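PDB 4P56: putative extracellular solute-binding protein, which binds mandelate and probably delivers such small aromatic carboxylates from the periplasm to a TRAP-type membrane transporter. Local coordinates for residues A[148-153]-A[224-229]; A[157-162]-A[289-294]; A[166-171]-A[203-208]. All blocks are in the same frame, centred on the assembly; numbering follows the deposited sequence.

Interaction 1 (A[148-153]-A[224-229]); sequences PGIAFT and RHATEF
Residues 149-153 and 225-228 pair as antiparallel strands within the mixed six-stranded sheet of this TRAP solute-binding protein, and a classic beta bulge ends the pairing where Arg-224 and His-225 both face Thr-153. In the hydrogen-bonded pair Ala-151 and Thr-227, each backbone N donates to the other's O: Ala-151 N to Thr-227 O at 3.1 Å and Thr-227 N to Ala-151 O at 3.0 Å. Thr-153 N then reaches His-225 O at 3.0 Å. At the bulge, Thr-153 O accepts from Arg-224 N at 3.2 Å and more weakly from His-225 N, so one carbonyl serves two consecutive amides.

Between the hydrogen-bonded pairs lies the non-hydrogen-bonded pair of Phe-152 and Ala-226. Here the small Ala-226 suits its place, since its CB can come within 3.5 Å of CD1 of the Phe-152 ring, while the backbone O of His-225 lies at the ring edge, near its plane. Ile-150 completes this apolar face. With CG1 beside the backbone N (chi1 -66°), CG2 falls anti to that N, sits over the centre of the Phe-152 ring and also touches Ala-226 CB. Its CD1 runs beside the CG of Glu-228, whose carboxylate goes on to a salt bridge with Arg-282. Helix 211-216 packs on Ile-150 and Phe-152.

On the reverse face, Ala-151 CB meets the edge of the Phe-229 ring. Thr-153 OG1 lies against His-225 CB and is hydrogen-bonded to Lys-156 O. Beyond the last direct backbone bond the strands part, and a water bridges them, donating to Gly-149 O at 2.7 Å and accepting from Phe-229 N at 2.9 Å.

Interaction 2 (A[157-162]-A[289-294]); sequences PVKQIG and EIELVK
Strand 291-294, an outermost strand of the mixed sheet, carries Val-293 and Glu-291 on the side where the loop segment 157-162 passes, and the two meet through side chains at the protein surface. This is plain packing between a sheet edge and the loop that leads from strand 149-153 towards strand 168-171. It buries about 160 Å² in all, and the segments share no hydrogen bond.

Val-293 is the centre of it. Both of its methyls face the methylene stem of Lys-159, with CG2 3.9 Å from Lys-159 CG, while CG1 also lies 4.0 Å from Val-158 O. The two side chains cross at about a right angle, so the branched valine offers its pair of methyls as a small platform for the aliphatic part of the lysine. A bend at chi3 (-85°) then turns the outer end of Lys-159 along the strand towards Glu-291. That glutamate stretches out in extended form, CG anti to the backbone N (chi1 -177°), and its OE2 stops 4.2 Å from Lys-159 NZ, too far for a salt bridge. Its other oxygen, OE1, comes within 4.3 Å of Pro-157 CB.

The loop is held more firmly by neighbours. Val-158 O accepts a hydrogen bond from Thr-227 OG1 on the adjacent strand, and Asp-163 OD2 takes the backbone N of both Lys-159 and Gln-160.

Lysine suits this place because its stem can shield a valine while its ammonium stays in solvent, and the attraction to Glu-291 is therefore likely to be weak and screened.

Interaction 3 (A[166-171]-A[203-208]); sequences GLKIRV and VADGVF. With RMN ((R)-mandelic acid), chain D.
Strands 168-171 and 206-208 run parallel in the mixed sheet of this solute-binding fold, and Arg-170 carries their pairing into the mandelate pocket. Two regular backbone bonds join them, Arg-170 N to Gly-206 O at 2.9 Å and Phe-208 N to Arg-170 O at 3.1 Å.

Upstream, Asp-205 replaces strand pairing with its side chain. Its OD2 accepts a hydrogen bond from Lys-168 N at 2.7 Å, almost straight (176°), through the lone pair directed away from OD1, and Lys-168 O receives Asp-205 N at 2.7 Å, with Gly-206 N adding a weak second bond. An aspartate is thus short enough to satisfy a strand amide while its backbone satisfies the carbonyl. Two waters can also donate to OD2; one of them accepts from Lys-168 NZ, linking charges that do not touch directly.

Arg-170 bends at chi2 (-62°) and chi3, which swings the guanidinium along Val-207 CG2 to present its edge to the ligand carboxylate. NH1 donates to mandelate O12 at 2.8 Å and NH2 to O11 at 2.7 Å, a bidentate pair of hydrogen bonds that matches a carboxylate's shape and charge. NH1 also binds Lys-190 O, and NH2 has a weak bond to Phe-208 O at 3.0 Å, so protein carbonyls help fix the group's rotation. NE, buried here, has no polar partner. Phe-209 adds a cation-pi contact, while Tyr-94 and Asp-236 also hydrogen-bond the ligand.

The apolar face relies on Gly-206, whose lack of a side chain leaves room for Ile-169 CD1. Beside it, Ile-169 CG2 makes a CH-pi contact over the face of Phe-208, 4.0 Å from the ring centroid and 27° off its normal.

All three contacts reach one mixed sheet, interaction 2 through its edge strand 291-294 alone, since its other segment is loop. Interactions 1 and 3 are buried pairings, antiparallel and parallel respectively, and meet where strand 206-210 lies beside strand 149-153, with Phe-152 O accepting from Val-207 N. Interaction 2 is a thin surface contact, joined to interaction 1 because strands 225-228 and 291-294 are neighbours. The chemistry changes accordingly: backbone hydrogen bonds with aromatic and aliphatic packing in interaction 1, backbone bonds plus a buried, ligand-binding arginine in interaction 3, and only van der Waals contact and a loose charge attraction between the segments of interaction 2.

Interaction 1 (A[148-153]-A[224-229])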
loop_
_atom_site.group_PDB
_atom_site.type_symbol
_atom_site.label_atom_id
_atom_site.label_comp_id
_atom_site.label_asym_id
_atom_site.label_seq_id
_atom_site.Cartn_x
_atom_site.Cartn_y
_atom_site.Cartn_z
ATOM N N PRO A 148 0.203 7.569 -5.559
ATOM C CA PRO A 148 1.523 7.716 -6.157
ATOM C C PRO A 148 2.574 7.972 -5.087
ATOM O O PRO A 148 2.392 8.867 -4.253
ATOM C CB PRO A 148 1.390 8.973 -7.023
ATOM C CG PRO A 148 -0.046 9.181 -7.225
ATOM C CD PRO A 148 -0.795 8.483 -6.149
ATOM N N GLY A 149 3.651 7.202 -5.128
ATOM C CA GLY A 149 4.754 7.368 -4.190
ATOM C C GLY A 149 5.581 8.589 -4.562
ATOM O O GLY A 149 5.776 8.918 -5.744
ATOM N N ILE A 150 6.062 9.265 -3.537
ATOM C CA ILE A 150 6.839 10.485 -3.706
ATOM C C ILE A 150 8.191 10.324 -3.032
ATOM O O ILE A 150 8.305 9.642 -2.015
ATOM C CB ILE A 150 6.108 11.645 -3.033
ATOM C CG1 ILE A 150 4.801 11.909 -3.788
ATOM C CG2 ILE A 150 7.022 12.875 -3.008
ATOM C CD1 ILE A 150 3.871 12.941 -3.136
ATOM N N ALA A 151 9.224 10.950 -3.588
ATOM C CA ALA A 151 10.515 10.931 -2.941
ATOM C C ALA A 151 10.678 12.160 -2.044
ATOM O O ALA A 151 10.923 13.271 -2.534
ATOM C CB ALA A 151 11.651 10.873 -3.984
ATOM N N PHE A 152 10.565 11.950 -0.733
ATOM C CA PHE A 152 10.733 13.033 0.240
ATOM C C PHE A 152 12.120 12.994 0.876
ATOM O O PHE A 152 12.615 11.921 1.279
ATOM C CB PHE A 152 9.729 12.896 1.382
ATOM C CG PHE A 152 8.304 13.094 0.990
ATOM C CD1 PHE A 152 7.817 14.356 0.695
ATOM C CD2 PHE A 152 7.423 12.014 0.977
ATOM C CE1 PHE A 152 6.488 14.553 0.370
ATOM C CE2 PHE A 152 6.070 12.212 0.654
ATOM C CZ PHE A 152 5.603 13.472 0.361
ATOM N N THR A 153 12.744 14.164 1.009
ATOM C CA THR A 153 14.023 14.240 1.706
ATOM C C THR A 153 14.089 15.434 2.648
ATOM O O THR A 153 13.409 16.446 2.466
ATOM C CB THR A 153 15.171 14.381 0.751
ATOM O OG1 THR A 153 14.901 15.482 -0.111
ATOM C CG2 THR A 153 15.347 13.118 -0.058
ATOM N N ARG A 224 11.925 18.938 3.892
ATOM C CA ARG A 224 11.932 20.201 3.152
ATOM C C ARG A 224 11.948 20.045 1.625
ATOM O O ARG A 224 11.997 21.040 0.905
ATOM C CB ARG A 224 13.145 21.064 3.544
ATOM C CG ARG A 224 13.313 21.277 5.034
ATOM C CD ARG A 224 12.129 22.004 5.652
ATOM N NE ARG A 224 11.810 23.243 4.950
ATOM C CZ ARG A 224 12.245 24.463 5.279
ATOM N NH1 ARG A 224 13.038 24.667 6.333
ATOM N NH2 ARG A 224 11.866 25.502 4.543
ATOM N N HIS A 225 11.927 18.808 1.137
ATOM C CA HIS A 225 12.088 18.556 -0.293
ATOM C C HIS A 225 11.213 17.396 -0.713
ATOM O O HIS A 225 11.070 16.417 0.022
ATOM C CB HIS A 225 13.546 18.234 -0.608
ATOM C CG HIS A 225 14.502 19.327 -0.229
ATOM N ND1 HIS A 225 14.840 20.359 -1.078
ATOM C CD2 HIS A 225 15.203 19.537 0.912
ATOM C CE1 HIS A 225 15.696 21.165 -0.473
ATOM N NE2 HIS A 225 15.922 20.698 0.741
ATOM N N ALA A 226 10.593 17.522 -1.874
ATOM C CA ALA A 226 9.778 16.440 -2.418
ATOM C C ALA A 226 9.874 16.445 -3.934
ATOM O O ALA A 226 9.763 17.512 -4.560
ATOM C CB ALA A 226 8.303 16.610 -2.002
ATOM N N THR A 227 10.017 15.258 -4.520
ATOM C CA THR A 227 9.985 15.106 -5.977
ATOM C C THR A 227 8.890 14.148 -6.352
ATOM O O THR A 227 8.851 13.021 -5.885
ATOM C CB THR A 227 11.329 14.617 -6.532
ATOM O OG1 THR A 227 12.325 15.601 -6.208
ATOM C CG2 THR A 227 11.249 14.441 -8.067
ATOM N N GLU A 228 7.969 14.633 -7.166
ATOM C CA GLU A 228 6.835 13.844 -7.599
ATOM C C GLU A 228 7.107 13.347 -8.995
ATOM O O GLU A 228 7.840 13.970 -9.752
ATOM C CB GLU A 228 5.569 14.684 -7.607
ATOM C CG GLU A 228 5.147 15.200 -6.248
ATOM C CD GLU A 228 3.840 15.928 -6.355
ATOM O OE1 GLU A 228 3.872 17.151 -6.567
ATOM O OE2 GLU A 228 2.772 15.267 -6.300
ATOM N N PHE A 229 6.483 12.222 -9.324
ATOM C CA PHE A 229 6.686 11.551 -10.591
ATOM C C PHE A 229 5.319 11.211 -11.173
ATOM O O PHE A 229 4.438 10.751 -10.447
ATOM C CB PHE A 229 7.417 10.237 -10.337
ATOM C CG PHE A 229 8.857 10.396 -9.938
ATOM C CD1 PHE A 229 9.202 10.657 -8.625
ATOM C CD2 PHE A 229 9.862 10.264 -10.880
ATOM C CE1 PHE A 229 10.512 10.790 -8.261
ATOM C CE2 PHE A 229 11.169 10.403 -10.521
ATOM C CZ PHE A 229 11.496 10.655 -9.198
HETATM O O HOH W 1 4.843 11.003 -7.227
#

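Interaction 2 (A[157-162]-A[289-294])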
loop_
_atom_site.group_PDB
_atom_site.type_symbol
_atom_site.label_atom_id
_atom_site.label_comp_id
_atom_site.label_asym_id
_atom_site.label_seq_id
_atom_site.Cartn_x
_atom_site.Cartn_y
_atom_site.Cartn_z
ATOM N N PRO A 157 17.788 17.990 -2.241
ATOM C CA PRO A 157 16.837 17.948 -3.346
ATOM C C PRO A 157 17.140 16.813 -4.299
ATOM O O PRO A 157 18.296 16.394 -4.453
ATOM C CB PRO A 157 17.034 19.293 -4.040
ATOM C CG PRO A 157 18.428 19.699 -3.710
ATOM C CD PRO A 157 18.718 19.132 -2.349
ATOM N N VAL A 158 16.088 16.291 -4.914
ATOM C CA VAL A 158 16.236 15.240 -5.912
ATOM C C VAL A 158 15.732 15.756 -7.251
ATOM O O VAL A 158 14.533 15.752 -7.512
ATOM C CB VAL A 158 15.445 13.962 -5.543
ATOM C CG1 VAL A 158 15.666 12.878 -6.611
ATOM C CG2 VAL A 158 15.857 13.444 -4.178
ATOM N N LYS A 159 16.659 16.192 -8.095
ATOM C CA LYS A 159 16.330 16.735 -9.403
ATOM C C LYS A 159 17.001 15.970 -10.553
ATOM O O LYS A 159 16.531 16.039 -11.674
ATOM C CB LYS A 159 16.717 18.217 -9.454
ATOM C CG LYS A 159 15.847 19.094 -8.539
ATOM C CD LYS A 159 16.356 20.539 -8.447
ATOM C CE LYS A 159 17.442 20.673 -7.397
ATOM N NZ LYS A 159 17.995 22.059 -7.272
ATOM N N GLN A 160 18.086 15.246 -10.269
ATOM C CA GLN A 160 18.732 14.401 -11.281
ATOM C C GLN A 160 19.071 13.047 -10.664
ATOM O O GLN A 160 19.150 12.931 -9.446
ATOM C CB GLN A 160 19.990 15.054 -11.810
ATOM C CG GLN A 160 21.125 15.019 -10.801
ATOM C CD GLN A 160 22.291 15.905 -11.195
ATOM O OE1 GLN A 160 23.091 15.550 -12.062
ATOM N NE2 GLN A 160 22.392 17.071 -10.558
ATOM N N ILE A 161 19.255 12.026 -11.498
ATOM C CA ILE A 161 19.336 10.639 -11.005
ATOM C C ILE A 161 20.453 10.508 -9.958
ATOM O O ILE A 161 20.308 9.798 -8.959
ATOM C CB ILE A 161 19.512 9.625 -12.178
ATOM C CG1 ILE A 161 19.487 8.162 -11.686
ATOM C CG2 ILE A 161 20.805 9.875 -12.916
ATOM C CD1 ILE A 161 18.132 7.659 -11.317
ATOM N N GLY A 162 21.549 11.227 -10.175
ATOM C CA GLY A 162 22.687 11.160 -9.286
ATOM C C GLY A 162 22.389 11.632 -7.870
ATOM O O GLY A 162 23.099 11.251 -6.946
ATOM N N GLU A 289 7.033 25.855 2.079
ATOM C CA GLU A 289 8.117 25.508 2.987
ATOM C C GLU A 289 8.871 24.278 2.473
ATOM O O GLU A 289 10.041 24.070 2.770
ATOM C CB GLU A 289 7.581 25.338 4.411
ATOM C CG GLU A 289 6.545 26.448 4.752
ATOM C CD GLU A 289 6.602 26.958 6.183
ATOM O OE1 GLU A 289 7.529 26.584 6.931
ATOM O OE2 GLU A 289 5.709 27.755 6.558
ATOM N N ILE A 290 8.193 23.484 1.665
ATOM C CA ILE A 290 8.822 22.377 0.977
ATOM C C ILE A 290 9.203 22.833 -0.408
ATOM O O ILE A 290 8.410 23.502 -1.061
ATOM C CB ILE A 290 7.838 21.221 0.843
ATOM C CG1 ILE A 290 7.564 20.629 2.222
ATOM C CG2 ILE A 290 8.384 20.140 -0.074
ATOM C CD1 ILE A 290 6.391 19.647 2.224
ATOM N N GLU A 291 10.413 22.495 -0.849
ATOM C CA GLU A 291 10.788 22.728 -2.244
ATOM C C GLU A 291 10.254 21.590 -3.090
ATOM O O GLU A 291 10.745 20.458 -3.054
ATOM C CB GLU A 291 12.295 22.847 -2.437
ATOM C CG GLU A 291 12.665 23.155 -3.887
ATOM C CD GLU A 291 14.160 23.171 -4.157
ATOM O OE1 GLU A 291 14.955 22.955 -3.212
ATOM O OE2 GLU A 291 14.540 23.423 -5.325
ATOM N N LEU A 292 9.241 21.900 -3.885
ATOM C CA LEU A 292 8.494 20.878 -4.588
ATOM C C LEU A 292 8.979 20.737 -6.035
ATOM O O LEU A 292 8.957 21.696 -6.804
ATOM C CB LEU A 292 7.025 21.267 -4.565
ATOM C CG LEU A 292 6.069 20.267 -5.211
ATOM C CD1 LEU A 292 6.141 18.899 -4.529
ATOM C CD2 LEU A 292 4.626 20.804 -5.170
ATOM N N VAL A 293 9.403 19.537 -6.409
ATOM C CA VAL A 293 9.937 19.292 -7.745
ATOM C C VAL A 293 9.005 18.365 -8.508
ATOM O O VAL A 293 8.449 17.424 -7.931
ATOM C CB VAL A 293 11.352 18.667 -7.653
ATOM C CG1 VAL A 293 11.903 18.319 -9.031
ATOM C CG2 VAL A 293 12.283 19.609 -6.943
ATOM N N LYS A 294 8.800 18.654 -9.791
ATOM C CA LYS A 294 8.193 17.686 -10.702
ATOM C C LYS A 294 9.332 17.050 -11.478
ATOM O O LYS A 294 10.079 17.738 -12.163
ATOM C CB LYS A 294 7.208 18.339 -11.663
ATOM C CG LYS A 294 6.558 17.350 -12.642
ATOM C CD LYS A 294 5.366 17.994 -13.363
ATOM C CE LYS A 294 4.666 17.051 -14.340
ATOM N NZ LYS A 294 5.360 16.928 -15.659
#

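Interaction 3 (A[166-171]-A[203-208])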
loop_
_atom_site.group_PDB
_atom_site.type_symbol
_atom_site.label_atom_id
_atom_site.label_comp_id
_atom_site.label_asym_id
_atom_site.label_seq_id
_atom_site.Cartn_x
_atom_site.Cartn_y
_atom_site.Cartn_z
ATOM N N GLY A 166 23.514 7.337 -2.416
ATOM C CA GLY A 166 23.914 7.402 -1.026
ATOM C C GLY A 166 22.851 7.847 -0.031
ATOM O O GLY A 166 23.080 7.722 1.173
ATOM N N LEU A 167 21.705 8.361 -0.483
ATOM C CA LEU A 167 20.660 8.747 0.462
ATOM C C LEU A 167 20.121 7.532 1.193
ATOM O O LEU A 167 19.767 6.512 0.577
ATOM C CB LEU A 167 19.490 9.430 -0.220
ATOM C CG LEU A 167 19.776 10.670 -1.049
ATOM C CD1 LEU A 167 18.459 11.217 -1.604
ATOM C CD2 LEU A 167 20.496 11.709 -0.194
ATOM N N LYS A 168 20.011 7.671 2.505
ATOM C CA LYS A 168 19.408 6.651 3.337
ATOM C C LYS A 168 17.919 6.934 3.389
ATOM O O LYS A 168 17.460 7.936 3.974
ATOM C CB LYS A 168 20.047 6.647 4.725
ATOM C CG LYS A 168 21.530 6.404 4.709
ATOM C CD LYS A 168 22.115 6.325 6.118
ATOM C CE LYS A 168 23.645 6.180 6.103
ATOM N NZ LYS A 168 24.277 7.371 5.481
ATOM N N ILE A 169 17.161 6.071 2.731
ATOM C CA ILE A 169 15.739 6.299 2.530
ATOM C C ILE A 169 14.889 5.254 3.226
ATOM O O ILE A 169 14.983 4.052 2.931
ATOM C CB ILE A 169 15.381 6.242 1.031
ATOM C CG1 ILE A 169 16.160 7.301 0.233
ATOM C CG2 ILE A 169 13.890 6.489 0.853
ATOM C CD1 ILE A 169 15.863 8.754 0.669
ATOM N N ARG A 170 14.052 5.707 4.152
ATOM C CA ARG A 170 13.097 4.816 4.784
ATOM C C ARG A 170 12.104 4.334 3.734
ATOM O O ARG A 170 11.375 5.129 3.138
ATOM C CB ARG A 170 12.348 5.575 5.889
ATOM C CG ARG A 170 11.658 4.713 6.939
ATOM C CD ARG A 170 10.540 3.771 6.453
ATOM N NE ARG A 170 9.653 4.325 5.444
ATOM C CZ ARG A 170 8.496 3.778 5.053
ATOM N NH1 ARG A 170 8.002 2.686 5.633
ATOM N NH2 ARG A 170 7.805 4.354 4.083
ATOM N N VAL A 171 12.062 3.028 3.513
ATOM C CA VAL A 171 11.063 2.432 2.655
ATOM C C VAL A 171 10.293 1.333 3.384
ATOM O O VAL A 171 10.787 0.754 4.341
ATOM C CB VAL A 171 11.730 1.828 1.397
ATOM C CG1 VAL A 171 12.437 2.921 0.596
ATOM C CG2 VAL A 171 12.736 0.758 1.797
ATOM N N VAL A 203 18.836 9.589 11.192
ATOM C CA VAL A 203 19.312 8.295 10.719
ATOM C C VAL A 203 19.014 8.169 9.239
ATOM O O VAL A 203 19.884 7.795 8.459
ATOM C CB VAL A 203 18.649 7.127 11.460
ATOM C CG1 VAL A 203 19.027 5.790 10.809
ATOM C CG2 VAL A 203 19.025 7.156 12.955
ATOM N N ALA A 204 17.778 8.506 8.857
ATOM C CA ALA A 204 17.374 8.526 7.462
ATOM C C ALA A 204 17.462 9.931 6.876
ATOM O O ALA A 204 17.219 10.904 7.595
ATOM C CB ALA A 204 15.971 8.011 7.342
ATOM N N ASP A 205 17.832 10.014 5.587
ATOM C CA ASP A 205 17.907 11.265 4.833
ATOM C C ASP A 205 16.581 11.598 4.193
ATOM O O ASP A 205 16.390 12.705 3.662
ATOM C CB ASP A 205 18.909 11.126 3.683
ATOM C CG ASP A 205 20.307 10.928 4.164
ATOM O OD1 ASP A 205 20.792 11.787 4.931
ATOM O OD2 ASP A 205 20.910 9.907 3.785
ATOM N N GLY A 206 15.682 10.620 4.178
ATOM C CA GLY A 206 14.478 10.757 3.403
ATOM C C GLY A 206 13.584 9.546 3.532
ATOM O O GLY A 206 13.848 8.627 4.319
ATOM N N VAL A 207 12.475 9.596 2.804
ATOM C CA VAL A 207 11.432 8.589 2.928
ATOM C C VAL A 207 10.648 8.508 1.645
ATOM O O VAL A 207 10.420 9.524 0.983
ATOM C CB VAL A 207 10.480 8.856 4.132
ATOM C CG1 VAL A 207 9.832 10.220 4.049
ATOM C CG2 VAL A 207 9.396 7.790 4.206
ATOM N N PHE A 208 10.281 7.291 1.279
ATOM C CA PHE A 208 9.379 7.063 0.150
ATOM C C PHE A 208 8.010 6.886 0.808
ATOM O O PHE A 208 7.806 5.955 1.589
ATOM C CB PHE A 208 9.763 5.793 -0.663
ATOM C CG PHE A 208 10.903 5.984 -1.649
ATOM C CD1 PHE A 208 11.588 7.170 -1.745
ATOM C CD2 PHE A 208 11.299 4.920 -2.495
ATOM C CE1 PHE A 208 12.620 7.318 -2.654
ATOM C CE2 PHE A 208 12.310 5.070 -3.391
ATOM C CZ PHE A 208 12.980 6.279 -3.473
HETATM C C1 RMN D . 2.683 2.504 4.076
HETATM C C2 RMN D . 1.923 2.077 5.154
HETATM C C3 RMN D . 1.019 2.929 5.761
HETATM C C4 RMN D . 0.891 4.237 5.325
HETATM C C5 RMN D . 1.660 4.676 4.251
HETATM C C6 RMN D . 2.545 3.806 3.635
HETATM C C7 RMN D . 3.678 1.579 3.429
HETATM C C10 RMN D . 5.058 1.998 3.838
HETATM O O8 RMN D . 3.661 1.647 2.055
HETATM O O11 RMN D . 5.731 2.856 3.170
HETATM O O12 RMN D . 5.547 1.531 4.911
HETATM O O HOH W 2 23.574 10.195 2.548
HETATM O O HOH W 3 22.924 9.908 5.717
#